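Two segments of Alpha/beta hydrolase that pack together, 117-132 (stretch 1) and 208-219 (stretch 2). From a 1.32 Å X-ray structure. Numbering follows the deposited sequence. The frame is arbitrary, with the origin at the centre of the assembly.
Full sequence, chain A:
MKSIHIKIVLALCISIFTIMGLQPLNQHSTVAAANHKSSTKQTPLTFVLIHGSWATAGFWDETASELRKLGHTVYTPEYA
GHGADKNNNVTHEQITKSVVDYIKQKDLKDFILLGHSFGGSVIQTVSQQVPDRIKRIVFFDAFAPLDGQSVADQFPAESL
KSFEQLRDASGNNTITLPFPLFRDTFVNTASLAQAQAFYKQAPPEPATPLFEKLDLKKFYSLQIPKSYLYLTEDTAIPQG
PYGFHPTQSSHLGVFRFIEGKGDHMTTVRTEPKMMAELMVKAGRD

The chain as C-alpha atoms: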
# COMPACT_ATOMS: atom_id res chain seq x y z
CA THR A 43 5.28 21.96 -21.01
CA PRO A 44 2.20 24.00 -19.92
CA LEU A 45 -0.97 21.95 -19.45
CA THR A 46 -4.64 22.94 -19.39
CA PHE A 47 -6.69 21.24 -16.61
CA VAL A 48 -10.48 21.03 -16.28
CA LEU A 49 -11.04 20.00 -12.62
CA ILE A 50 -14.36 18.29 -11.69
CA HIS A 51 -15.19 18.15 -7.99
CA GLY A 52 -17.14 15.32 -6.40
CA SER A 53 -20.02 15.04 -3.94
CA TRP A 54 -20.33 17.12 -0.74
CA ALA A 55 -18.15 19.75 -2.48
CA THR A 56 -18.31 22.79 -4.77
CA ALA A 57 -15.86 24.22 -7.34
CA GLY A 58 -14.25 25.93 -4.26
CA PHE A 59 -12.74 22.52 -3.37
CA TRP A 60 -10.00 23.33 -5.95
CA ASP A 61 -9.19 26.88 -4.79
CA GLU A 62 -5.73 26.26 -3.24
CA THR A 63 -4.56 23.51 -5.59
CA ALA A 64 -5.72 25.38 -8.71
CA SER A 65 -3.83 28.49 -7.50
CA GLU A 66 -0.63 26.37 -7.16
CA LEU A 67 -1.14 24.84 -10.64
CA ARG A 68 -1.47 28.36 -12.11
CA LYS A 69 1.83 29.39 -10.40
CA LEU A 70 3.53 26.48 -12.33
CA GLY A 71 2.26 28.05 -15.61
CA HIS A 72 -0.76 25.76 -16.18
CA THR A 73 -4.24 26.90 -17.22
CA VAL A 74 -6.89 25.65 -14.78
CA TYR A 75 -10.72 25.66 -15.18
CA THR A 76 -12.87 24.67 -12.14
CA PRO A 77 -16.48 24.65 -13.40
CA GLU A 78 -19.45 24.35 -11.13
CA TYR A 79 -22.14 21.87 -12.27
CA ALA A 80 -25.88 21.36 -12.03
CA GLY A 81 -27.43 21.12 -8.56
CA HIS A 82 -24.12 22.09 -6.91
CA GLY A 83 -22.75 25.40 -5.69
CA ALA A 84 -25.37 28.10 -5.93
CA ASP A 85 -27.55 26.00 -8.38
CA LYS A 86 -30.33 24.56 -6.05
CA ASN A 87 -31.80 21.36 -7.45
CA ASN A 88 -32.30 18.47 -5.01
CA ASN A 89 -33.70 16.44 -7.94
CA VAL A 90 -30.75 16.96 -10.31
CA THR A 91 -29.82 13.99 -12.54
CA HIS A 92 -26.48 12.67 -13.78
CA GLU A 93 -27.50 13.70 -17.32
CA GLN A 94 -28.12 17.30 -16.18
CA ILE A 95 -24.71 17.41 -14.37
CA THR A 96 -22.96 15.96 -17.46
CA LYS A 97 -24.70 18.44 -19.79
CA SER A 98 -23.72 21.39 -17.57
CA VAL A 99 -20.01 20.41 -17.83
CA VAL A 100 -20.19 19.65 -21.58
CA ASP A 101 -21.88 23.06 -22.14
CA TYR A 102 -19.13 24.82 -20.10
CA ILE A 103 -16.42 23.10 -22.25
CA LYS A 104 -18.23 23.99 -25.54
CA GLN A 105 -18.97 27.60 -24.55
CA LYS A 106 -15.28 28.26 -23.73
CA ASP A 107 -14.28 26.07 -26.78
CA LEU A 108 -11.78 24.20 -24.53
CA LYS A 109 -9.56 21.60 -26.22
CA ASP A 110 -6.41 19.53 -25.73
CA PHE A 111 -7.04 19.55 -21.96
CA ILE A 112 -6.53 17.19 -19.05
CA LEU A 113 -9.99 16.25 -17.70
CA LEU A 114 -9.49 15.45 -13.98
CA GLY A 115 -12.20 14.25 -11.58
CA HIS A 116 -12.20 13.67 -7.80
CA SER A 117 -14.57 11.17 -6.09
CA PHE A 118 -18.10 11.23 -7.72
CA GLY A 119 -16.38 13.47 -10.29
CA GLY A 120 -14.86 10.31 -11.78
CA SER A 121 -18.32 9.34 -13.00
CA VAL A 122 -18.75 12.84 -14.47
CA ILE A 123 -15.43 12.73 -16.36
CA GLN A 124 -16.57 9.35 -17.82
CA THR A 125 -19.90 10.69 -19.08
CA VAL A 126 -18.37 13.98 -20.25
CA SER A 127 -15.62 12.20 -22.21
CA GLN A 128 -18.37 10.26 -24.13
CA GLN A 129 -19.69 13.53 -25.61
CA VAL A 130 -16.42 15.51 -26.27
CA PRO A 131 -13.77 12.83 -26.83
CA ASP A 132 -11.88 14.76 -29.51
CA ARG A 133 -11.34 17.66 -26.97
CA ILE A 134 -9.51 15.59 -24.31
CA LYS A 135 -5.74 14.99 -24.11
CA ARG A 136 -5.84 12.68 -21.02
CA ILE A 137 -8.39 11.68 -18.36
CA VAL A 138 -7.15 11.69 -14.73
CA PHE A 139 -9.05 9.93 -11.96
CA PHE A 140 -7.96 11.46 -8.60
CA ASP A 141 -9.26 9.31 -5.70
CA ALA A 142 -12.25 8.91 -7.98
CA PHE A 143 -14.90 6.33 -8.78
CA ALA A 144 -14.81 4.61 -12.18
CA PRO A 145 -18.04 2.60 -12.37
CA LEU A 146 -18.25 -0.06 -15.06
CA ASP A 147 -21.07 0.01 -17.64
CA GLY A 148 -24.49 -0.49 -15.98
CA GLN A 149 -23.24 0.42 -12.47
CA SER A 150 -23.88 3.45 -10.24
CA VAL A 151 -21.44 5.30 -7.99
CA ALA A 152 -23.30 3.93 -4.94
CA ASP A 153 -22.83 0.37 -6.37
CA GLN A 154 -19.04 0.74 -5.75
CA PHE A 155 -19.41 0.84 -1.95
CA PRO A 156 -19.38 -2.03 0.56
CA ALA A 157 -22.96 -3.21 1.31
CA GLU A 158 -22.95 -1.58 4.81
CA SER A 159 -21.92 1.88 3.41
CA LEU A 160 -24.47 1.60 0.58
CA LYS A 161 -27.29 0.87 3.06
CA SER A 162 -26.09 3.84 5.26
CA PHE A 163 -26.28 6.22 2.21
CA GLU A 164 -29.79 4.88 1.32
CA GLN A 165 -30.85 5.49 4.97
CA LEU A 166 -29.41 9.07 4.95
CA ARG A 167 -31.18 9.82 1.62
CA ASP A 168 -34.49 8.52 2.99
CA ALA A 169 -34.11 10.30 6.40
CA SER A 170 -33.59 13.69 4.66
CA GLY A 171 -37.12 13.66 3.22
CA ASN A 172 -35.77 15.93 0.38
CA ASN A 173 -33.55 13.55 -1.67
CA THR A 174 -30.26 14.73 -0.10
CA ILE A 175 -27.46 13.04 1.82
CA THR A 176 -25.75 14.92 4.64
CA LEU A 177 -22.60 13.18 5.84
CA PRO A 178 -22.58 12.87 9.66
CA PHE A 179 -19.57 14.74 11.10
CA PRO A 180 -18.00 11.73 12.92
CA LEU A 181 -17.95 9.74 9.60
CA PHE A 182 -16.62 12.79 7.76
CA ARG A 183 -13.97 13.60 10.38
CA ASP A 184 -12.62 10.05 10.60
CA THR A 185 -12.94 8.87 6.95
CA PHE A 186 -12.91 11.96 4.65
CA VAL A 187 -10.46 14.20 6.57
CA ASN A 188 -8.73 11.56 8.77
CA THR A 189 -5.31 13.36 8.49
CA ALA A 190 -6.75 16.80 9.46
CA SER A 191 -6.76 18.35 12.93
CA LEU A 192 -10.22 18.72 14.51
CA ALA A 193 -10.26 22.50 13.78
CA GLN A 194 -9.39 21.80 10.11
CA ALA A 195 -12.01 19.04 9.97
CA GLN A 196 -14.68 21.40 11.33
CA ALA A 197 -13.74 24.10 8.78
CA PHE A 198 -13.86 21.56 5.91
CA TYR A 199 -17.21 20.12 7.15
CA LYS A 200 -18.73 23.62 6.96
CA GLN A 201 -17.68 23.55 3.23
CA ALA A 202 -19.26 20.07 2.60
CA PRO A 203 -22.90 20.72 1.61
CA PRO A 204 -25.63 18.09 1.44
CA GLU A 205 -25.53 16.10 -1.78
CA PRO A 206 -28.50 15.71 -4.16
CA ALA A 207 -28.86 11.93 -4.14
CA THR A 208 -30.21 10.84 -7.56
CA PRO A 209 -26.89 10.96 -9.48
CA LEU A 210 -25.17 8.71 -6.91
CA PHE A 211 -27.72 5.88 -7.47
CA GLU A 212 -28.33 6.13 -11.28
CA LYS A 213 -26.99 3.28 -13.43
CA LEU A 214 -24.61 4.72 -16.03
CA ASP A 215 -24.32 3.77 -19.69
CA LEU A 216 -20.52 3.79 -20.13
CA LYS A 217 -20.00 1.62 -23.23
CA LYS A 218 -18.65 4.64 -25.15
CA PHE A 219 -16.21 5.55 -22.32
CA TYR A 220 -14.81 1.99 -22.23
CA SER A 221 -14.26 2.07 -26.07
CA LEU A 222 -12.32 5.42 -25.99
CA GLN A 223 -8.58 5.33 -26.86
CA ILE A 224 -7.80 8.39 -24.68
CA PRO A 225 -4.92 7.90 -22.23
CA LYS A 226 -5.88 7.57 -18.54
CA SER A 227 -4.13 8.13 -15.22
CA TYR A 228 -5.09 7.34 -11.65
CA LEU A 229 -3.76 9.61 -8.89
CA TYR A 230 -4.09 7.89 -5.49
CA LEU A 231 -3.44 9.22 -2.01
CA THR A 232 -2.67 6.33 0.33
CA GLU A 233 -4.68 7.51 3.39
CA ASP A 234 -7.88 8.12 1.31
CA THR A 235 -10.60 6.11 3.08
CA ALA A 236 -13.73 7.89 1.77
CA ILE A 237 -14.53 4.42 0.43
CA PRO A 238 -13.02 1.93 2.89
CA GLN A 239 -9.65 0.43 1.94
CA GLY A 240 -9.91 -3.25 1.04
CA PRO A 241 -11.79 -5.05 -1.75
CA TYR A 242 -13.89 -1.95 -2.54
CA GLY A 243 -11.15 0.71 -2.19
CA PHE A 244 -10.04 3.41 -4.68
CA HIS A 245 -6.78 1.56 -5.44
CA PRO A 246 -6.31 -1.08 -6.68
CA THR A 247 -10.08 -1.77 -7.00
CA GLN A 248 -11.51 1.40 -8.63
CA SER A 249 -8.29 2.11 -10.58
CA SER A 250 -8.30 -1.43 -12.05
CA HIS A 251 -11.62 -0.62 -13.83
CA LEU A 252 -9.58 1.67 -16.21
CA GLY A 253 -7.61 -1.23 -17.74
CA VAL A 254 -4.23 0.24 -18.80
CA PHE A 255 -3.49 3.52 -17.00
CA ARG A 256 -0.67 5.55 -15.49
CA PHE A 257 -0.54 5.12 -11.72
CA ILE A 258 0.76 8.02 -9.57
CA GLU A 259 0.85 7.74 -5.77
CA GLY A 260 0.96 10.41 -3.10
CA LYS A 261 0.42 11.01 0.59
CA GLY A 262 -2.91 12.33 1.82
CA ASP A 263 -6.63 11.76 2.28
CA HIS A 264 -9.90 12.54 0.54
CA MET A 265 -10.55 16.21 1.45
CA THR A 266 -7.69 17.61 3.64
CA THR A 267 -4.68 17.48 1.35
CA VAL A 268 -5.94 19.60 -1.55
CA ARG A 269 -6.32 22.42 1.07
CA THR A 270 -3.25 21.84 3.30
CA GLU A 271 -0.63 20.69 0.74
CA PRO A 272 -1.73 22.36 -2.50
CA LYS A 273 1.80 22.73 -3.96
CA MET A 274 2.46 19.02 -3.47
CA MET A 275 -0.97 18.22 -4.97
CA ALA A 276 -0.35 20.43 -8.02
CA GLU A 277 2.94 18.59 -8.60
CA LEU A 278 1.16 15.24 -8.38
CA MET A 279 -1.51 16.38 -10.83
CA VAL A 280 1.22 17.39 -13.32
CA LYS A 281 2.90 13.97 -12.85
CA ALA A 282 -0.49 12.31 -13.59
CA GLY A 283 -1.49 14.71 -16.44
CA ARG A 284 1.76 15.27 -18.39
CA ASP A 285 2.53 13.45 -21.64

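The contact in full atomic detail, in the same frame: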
# COMPACT_ATOMS: atom_id res chain seq x y z
N SER A 117 -13.41 11.89 -6.67
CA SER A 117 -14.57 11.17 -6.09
C SER A 117 -15.69 10.97 -7.12
O SER A 117 -15.46 10.36 -8.18
CB SER A 117 -14.95 11.77 -4.76
OG SER A 117 -15.27 13.15 -4.82
N PHE A 118 -16.93 11.36 -6.82
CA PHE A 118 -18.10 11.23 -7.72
C PHE A 118 -17.74 11.86 -9.06
O PHE A 118 -18.26 11.49 -10.12
CB PHE A 118 -19.28 11.95 -7.09
CG PHE A 118 -20.44 12.26 -8.01
CD1 PHE A 118 -21.33 11.28 -8.42
CD2 PHE A 118 -20.59 13.52 -8.58
CE1 PHE A 118 -22.35 11.55 -9.32
CE2 PHE A 118 -21.62 13.80 -9.49
CZ PHE A 118 -22.49 12.81 -9.85
N GLY A 119 -16.87 12.87 -9.07
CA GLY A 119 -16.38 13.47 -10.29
C GLY A 119 -15.76 12.50 -11.28
O GLY A 119 -15.75 12.79 -12.47
N GLY A 120 -15.28 11.33 -10.81
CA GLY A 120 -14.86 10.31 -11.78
C GLY A 120 -15.97 9.86 -12.69
O GLY A 120 -15.74 9.61 -13.89
N SER A 121 -17.17 9.73 -12.16
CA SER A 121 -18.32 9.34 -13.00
C SER A 121 -18.67 10.43 -14.00
O SER A 121 -19.06 10.12 -15.16
CB SER A 121 -19.51 8.91 -12.21
OG SER A 121 -20.16 9.99 -11.58
N VAL A 122 -18.49 11.67 -13.62
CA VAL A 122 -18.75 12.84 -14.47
C VAL A 122 -17.70 12.93 -15.57
O VAL A 122 -18.05 13.19 -16.74
CB VAL A 122 -18.83 14.11 -13.63
CG1 VAL A 122 -19.09 15.31 -14.54
CG2 VAL A 122 -19.93 13.99 -12.56
N ILE A 123 -16.42 12.71 -15.27
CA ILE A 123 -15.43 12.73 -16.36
C ILE A 123 -15.70 11.59 -17.34
O ILE A 123 -15.46 11.76 -18.57
CB ILE A 123 -13.97 12.81 -15.92
CG1 ILE A 123 -13.47 11.51 -15.29
CG2 ILE A 123 -13.81 14.02 -15.00
CD1 ILE A 123 -12.12 11.63 -14.62
N GLN A 124 -16.20 10.43 -16.87
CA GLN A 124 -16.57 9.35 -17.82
C GLN A 124 -17.66 9.83 -18.77
O GLN A 124 -17.53 9.65 -20.00
CB GLN A 124 -17.01 8.11 -17.05
CG GLN A 124 -15.89 7.38 -16.31
CD GLN A 124 -16.49 6.29 -15.46
OE1 GLN A 124 -17.42 6.55 -14.66
NE2 GLN A 124 -16.03 5.05 -15.62
N THR A 125 -18.75 10.35 -18.24
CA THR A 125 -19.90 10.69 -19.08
C THR A 125 -19.61 11.91 -19.93
O THR A 125 -20.03 11.95 -21.11
CB THR A 125 -21.15 10.83 -18.24
OG1 THR A 125 -20.94 11.83 -17.24
CG2 THR A 125 -21.60 9.53 -17.62
N VAL A 126 -18.79 12.83 -19.44
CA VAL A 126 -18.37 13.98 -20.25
C VAL A 126 -17.50 13.55 -21.43
O VAL A 126 -17.71 13.99 -22.57
CB VAL A 126 -17.69 15.05 -19.39
CG1 VAL A 126 -16.98 16.12 -20.21
CG2 VAL A 126 -18.71 15.69 -18.44
N SER A 127 -16.55 12.65 -21.17
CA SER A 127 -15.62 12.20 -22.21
C SER A 127 -16.37 11.51 -23.32
O SER A 127 -15.86 11.57 -24.46
CB SER A 127 -14.53 11.37 -21.64
OG SER A 127 -15.04 10.11 -21.29
N GLN A 128 -17.55 10.92 -23.06
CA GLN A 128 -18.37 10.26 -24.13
C GLN A 128 -18.85 11.25 -25.16
O GLN A 128 -19.15 10.85 -26.32
CB GLN A 128 -19.57 9.55 -23.49
CG GLN A 128 -19.08 8.41 -22.66
CD GLN A 128 -20.16 7.51 -22.14
OE1 GLN A 128 -21.26 7.94 -21.74
NE2 GLN A 128 -19.78 6.30 -21.95
N GLN A 129 -19.06 12.50 -24.77
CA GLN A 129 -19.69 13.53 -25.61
C GLN A 129 -18.66 14.42 -26.27
O GLN A 129 -18.98 14.95 -27.35
CB GLN A 129 -20.63 14.35 -24.73
CG GLN A 129 -21.81 13.52 -24.28
CD GLN A 129 -22.88 14.39 -23.69
OE1 GLN A 129 -23.17 15.50 -24.17
NE2 GLN A 129 -23.49 13.83 -22.65
N VAL A 130 -17.46 14.60 -25.70
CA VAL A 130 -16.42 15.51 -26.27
C VAL A 130 -15.08 14.81 -26.35
O VAL A 130 -14.05 15.38 -26.02
CB VAL A 130 -16.34 16.83 -25.50
CG1 VAL A 130 -17.62 17.64 -25.67
CG2 VAL A 130 -16.03 16.69 -24.02
N PRO A 131 -15.02 13.57 -26.88
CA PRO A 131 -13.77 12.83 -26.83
C PRO A 131 -12.59 13.47 -27.57
O PRO A 131 -11.45 13.36 -27.18
CB PRO A 131 -14.11 11.51 -27.52
CG PRO A 131 -15.36 11.78 -28.33
CD PRO A 131 -16.12 12.77 -27.46
N ASP A 132 -12.91 14.17 -28.64
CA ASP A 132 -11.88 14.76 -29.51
C ASP A 132 -11.29 15.98 -28.81
O ASP A 132 -10.28 16.49 -29.32
CB ASP A 132 -12.41 15.09 -30.91
CG ASP A 132 -12.74 13.85 -31.75
OD1 ASP A 132 -12.26 12.71 -31.39
OD2 ASP A 132 -13.49 13.99 -32.77
N THR A 208 -29.89 11.65 -6.37
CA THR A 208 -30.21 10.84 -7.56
C THR A 208 -28.96 10.43 -8.34
O THR A 208 -28.83 9.26 -8.70
CB THR A 208 -31.27 11.50 -8.43
OG1 THR A 208 -32.45 11.63 -7.63
CG2 THR A 208 -31.46 10.77 -9.73
N PRO A 209 -28.01 11.33 -8.64
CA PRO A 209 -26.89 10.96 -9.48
C PRO A 209 -26.00 9.88 -8.87
O PRO A 209 -25.26 9.26 -9.64
CB PRO A 209 -26.13 12.27 -9.69
CG PRO A 209 -27.18 13.33 -9.49
CD PRO A 209 -28.04 12.77 -8.36
N LEU A 210 -26.02 9.73 -7.58
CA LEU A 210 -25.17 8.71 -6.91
C LEU A 210 -25.74 7.31 -7.15
O LEU A 210 -24.99 6.34 -7.10
CB LEU A 210 -25.07 9.01 -5.43
CG LEU A 210 -24.08 10.10 -5.02
CD1 LEU A 210 -24.36 11.43 -5.70
CD2 LEU A 210 -24.15 10.27 -3.50
N PHE A 211 -27.04 7.19 -7.39
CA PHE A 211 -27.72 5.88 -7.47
C PHE A 211 -28.11 5.54 -8.90
O PHE A 211 -28.52 4.37 -9.15
CB PHE A 211 -28.94 5.86 -6.57
CG PHE A 211 -28.60 5.92 -5.11
CD1 PHE A 211 -28.33 4.75 -4.43
CD2 PHE A 211 -28.50 7.12 -4.44
CE1 PHE A 211 -27.97 4.78 -3.09
CE2 PHE A 211 -28.17 7.13 -3.09
CZ PHE A 211 -27.87 5.98 -2.43
N GLU A 212 -27.97 6.43 -9.87
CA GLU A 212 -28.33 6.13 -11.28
C GLU A 212 -27.32 5.18 -11.90
O GLU A 212 -26.07 5.35 -11.77
CB GLU A 212 -28.43 7.42 -12.09
CG GLU A 212 -29.59 8.29 -11.77
CD GLU A 212 -29.59 9.54 -12.61
OE1 GLU A 212 -28.91 10.50 -12.24
OE2 GLU A 212 -30.31 9.54 -13.64
N LYS A 213 -27.82 4.17 -12.60
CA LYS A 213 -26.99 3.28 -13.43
C LYS A 213 -26.47 4.02 -14.63
O LYS A 213 -27.27 4.73 -15.27
CB LYS A 213 -27.82 2.09 -13.92
CG LYS A 213 -28.42 1.29 -12.81
CD LYS A 213 -27.54 0.91 -11.66
CE LYS A 213 -28.13 -0.34 -11.02
NZ LYS A 213 -27.60 -0.61 -9.64
N LEU A 214 -25.18 3.96 -14.91
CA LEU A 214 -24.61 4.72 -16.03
C LEU A 214 -24.33 3.85 -17.24
O LEU A 214 -23.76 2.79 -17.11
CB LEU A 214 -23.34 5.40 -15.50
CG LEU A 214 -23.55 6.29 -14.28
CD1 LEU A 214 -22.22 6.81 -13.81
CD2 LEU A 214 -24.47 7.46 -14.60
N ASP A 215 -24.69 4.37 -18.40
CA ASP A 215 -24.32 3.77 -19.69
C ASP A 215 -22.94 4.29 -20.07
O ASP A 215 -22.79 5.49 -20.43
CB ASP A 215 -25.35 4.10 -20.76
CG ASP A 215 -25.07 3.42 -22.09
OD1 ASP A 215 -23.87 3.01 -22.37
OD2 ASP A 215 -26.08 3.28 -22.86
N LEU A 216 -21.94 3.42 -19.97
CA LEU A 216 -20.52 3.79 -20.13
C LEU A 216 -19.81 2.96 -21.20
O LEU A 216 -18.61 2.95 -21.25
CB LEU A 216 -19.82 3.67 -18.77
CG LEU A 216 -20.35 4.52 -17.65
CD1 LEU A 216 -19.69 4.15 -16.35
CD2 LEU A 216 -20.11 5.99 -17.97
N LYS A 217 -20.59 2.38 -22.12
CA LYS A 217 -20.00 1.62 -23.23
C LYS A 217 -19.06 2.51 -24.05
O LYS A 217 -17.96 2.05 -24.43
CB LYS A 217 -21.11 1.09 -24.13
CG LYS A 217 -22.00 0.06 -23.44
CD LYS A 217 -22.94 -0.59 -24.45
CE LYS A 217 -23.55 -1.84 -23.87
NZ LYS A 217 -24.41 -1.54 -22.71
N LYS A 218 -19.49 3.75 -24.33
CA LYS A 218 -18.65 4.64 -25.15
C LYS A 218 -17.34 4.90 -24.39
O LYS A 218 -16.28 4.83 -24.99
CB LYS A 218 -19.40 5.89 -25.60
CG LYS A 218 -18.51 6.85 -26.36
CD LYS A 218 -19.25 7.82 -27.26
CE LYS A 218 -18.34 8.57 -28.22
NZ LYS A 218 -17.65 7.63 -29.13
N PHE A 219 -17.43 5.26 -23.11
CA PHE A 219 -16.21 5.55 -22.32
C PHE A 219 -15.20 4.41 -22.41
O PHE A 219 -14.01 4.65 -22.62
CB PHE A 219 -16.56 5.81 -20.86
CG PHE A 219 -15.33 5.93 -19.99
CD1 PHE A 219 -14.57 7.08 -20.02
CD2 PHE A 219 -14.86 4.87 -19.25
CE1 PHE A 219 -13.39 7.15 -19.32
CE2 PHE A 219 -13.67 4.95 -18.53
CZ PHE A 219 -12.95 6.10 -18.55

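Stretch 1 is built around a helix that runs to about Gln129, held by i to i+4 backbone bonds such as Ile123 N to Gly119 O (2.9 Å) and Val126 N to Val122 O (2.8 Å). Stretch 2 is far less regular: a weakly bonded helix at about 208-211, an extended linker, and a second weakly bonded helix beginning near Lys217. It runs in the same direction as the helix, coming within 7.5 Å (CA-CA) at Phe118 and Leu210, swinging out around Glu212 and Lys213, then returning to 7.0 Å at Thr125 and Leu216 and 5.5 Å at Gln128 and Phe219.

At the start of the contact the Phe118 side chain spans the gap, placing CZ 3.7 Å from Pro209 CB and CD1 4.1 Å from Leu210 CD1; both neighbours lie oblique to the ring. One turn on, Ser121 turns its OG back to Phe118 O (2.8 Å) in a hydrogen bond within stretch 1, while its CB packs against Leu214 CD1 at 3.8 Å. Leu216 then reaches the helix through its methyls, with CD2 3.9 Å from Thr125 CG2 and CD1 3.7 Å from Gln124 OE1.

The Phe219 ring makes the most sharply defined contact. Gln124 CG sits 3.7 Å from the ring centroid and only 2° off its normal, a CH-pi interaction almost directly over the face. Ser127 OG approaches the ring edge, 3.3 Å from CD1, while donating a hydrogen bond to Gln124 O at 2.8 Å.

Gln128 has the largest area covered by the other stretch. Although its CA-to-CB bond points sideways, its amide end reaches the backbone of residues 215-219; the amide is probably turned over in the model, leaving its polar pairings open. Nearby, the aliphatic part of Lys218 lies along the helix end, its CE 3.1 Å from Gln128 O and 4.4 Å from Pro131 CG.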